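Local atomic coordinates of putative mandelate racemase (Zymomonas mobilis, PDB entry 2OX4), a protein that probably acts as a magnesium-dependent lyase or dehydratase of the enolase superfamily, in the mandelate racemase group. Residues G64-P67 with F68-E71. Sequence-based numbering, arbitrary orientation.
Sequences GEDP and FNTE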
loop_
_atom_site.group_PDB
_atom_site.type_symbol
_atom_site.label_atom_id
_atom_site.label_comp_id
_atom_site.label_asym_id
_atom_site.label_seq_id
_atom_site.Cartn_x
_atom_site.Cartn_y
_atom_site.Cartn_z
ATOM N N GLY C 64 19.132 18.559 41.514
ATOM C CA GLY C 64 20.396 17.812 41.527
ATOM C C GLY C 64 20.989 17.570 40.147
ATOM O O GLY C 64 22.163 17.211 40.026
ATOM N N GLU C 65 20.186 17.765 39.099
ATOM C CA GLU C 65 20.638 17.513 37.725
ATOM C C GLU C 65 21.536 18.631 37.200
ATOM O O GLU C 65 21.460 19.779 37.656
ATOM C CB GLU C 65 19.445 17.375 36.765
ATOM C CG GLU C 65 18.621 16.088 36.922
ATOM C CD GLU C 65 19.408 14.825 36.591
ATOM O OE1 GLU C 65 19.216 13.803 37.282
ATOM O OE2 GLU C 65 20.220 14.848 35.644
ATOM N N ASP C 66 22.360 18.280 36.220
ATOM C CA ASP C 66 23.166 19.237 35.474
ATOM C C ASP C 66 22.375 19.709 34.253
ATOM O O ASP C 66 22.123 18.924 33.330
ATOM C CB ASP C 66 24.451 18.551 35.009
ATOM C CG ASP C 66 25.436 19.503 34.341
ATOM O OD1 ASP C 66 25.073 20.639 33.979
ATOM O OD2 ASP C 66 26.608 19.104 34.190
ATOM N N PRO C 67 22.002 21.000 34.232
ATOM C CA PRO C 67 21.219 21.565 33.123
ATOM C C PRO C 67 21.897 21.510 31.740
ATOM O O PRO C 67 21.230 21.729 30.733
ATOM C CB PRO C 67 20.976 23.015 33.563
ATOM C CG PRO C 67 22.040 23.296 34.575
ATOM C CD PRO C 67 22.301 22.008 35.270
ATOM N N PHE C 68 23.201 21.231 31.688
ATOM C CA PHE C 68 23.879 20.967 30.413
ATOM C C PHE C 68 23.510 19.624 29.783
ATOM O O PHE C 68 23.682 19.438 28.577
ATOM C CB PHE C 68 25.400 21.092 30.533
ATOM C CG PHE C 68 25.890 22.494 30.298
ATOM C CD1 PHE C 68 25.666 23.484 31.251
ATOM C CD2 PHE C 68 26.514 22.835 29.103
ATOM C CE1 PHE C 68 26.086 24.795 31.028
ATOM C CE2 PHE C 68 26.943 24.144 28.874
ATOM C CZ PHE C 68 26.723 25.121 29.843
ATOM N N ASN C 69 22.997 18.701 30.597
ATOM C CA ASN C 69 22.638 17.359 30.107
ATOM C C ASN C 69 21.222 17.329 29.554
ATOM O O ASN C 69 20.385 16.550 29.997
ATOM C CB ASN C 69 22.819 16.316 31.217
ATOM C CG ASN C 69 24.279 16.059 31.523
ATOM O OD1 ASN C 69 25.142 16.265 30.668
ATOM N ND2 ASN C 69 24.571 15.621 32.744
ATOM N N THR C 70 20.949 18.201 28.588
ATOM C CA THR C 70 19.590 18.332 28.070
ATOM C C THR C 70 19.098 17.055 27.381
ATOM O O THR C 70 17.941 16.714 27.524
ATOM C CB THR C 70 19.424 19.517 27.119
ATOM O OG1 THR C 70 20.571 19.614 26.265
ATOM C CG2 THR C 70 19.214 20.820 27.898
ATOM N N GLU C 71 19.973 16.345 26.673
ATOM C CA GLU C 71 19.561 15.095 26.003
ATOM C C GLU C 71 19.147 14.017 27.002
ATOM O O GLU C 71 18.071 13.408 26.875
ATOM C CB GLU C 71 20.660 14.571 25.059
ATOM C CG GLU C 71 20.856 15.400 23.793
ATOM C CD GLU C 71 19.675 15.322 22.804
ATOM O OE1 GLU C 71 18.944 14.305 22.781
ATOM O OE2 GLU C 71 19.499 16.278 22.034
HETATM O O HOH W 1 22.685 15.612 35.094
HETATM O O HOH W 2 27.169 16.501 34.841
#
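Asp-66 and Asn-69 close a type I beta turn that leads into helix 70-79, in the N-terminal domain of this enolase-superfamily protein. Before the turn, Glu-65 contributes through solvent: its OE2 accepts from a water at 2.6 Å, and that water in turn accepts from Asp-66 N and from Asn-69 ND2, the latter at 3.0 Å, while Lys-76 pairs with OE1. Asp-66 grips the turn twice. Asp-66 O receives Asn-69 N at 2.9 Å (N-H...O 161°). Asp-66 OD1 takes Phe-68 N at 3.0 Å, nearly straight at 162° but from above the carboxylate plane; this bond from the side chain to the N-H two residues on makes an Asx turn, overlapping the beta turn. With CG anti to the backbone N (chi1 -174°), the carboxylate swings forward along the chain to that N-H. Replacing Asp-66 by an alanine would remove OD1, and Phe-68 N would probably lose its acceptor, leaving the turn held mainly by its backbone bond. Asp-66 OD1 also lies at the edge of the Phe-68 ring, near its plane, 4.0 Å from Phe-68 CD1. The Pro-67 ring packs on Ile-5 and Ile-105, while Pro-67 O meets the methyl CG2 of Thr-70 at 3.6 Å; the other branch, Thr-70 OG1, hydrogen-bonds Lys-106 NZ.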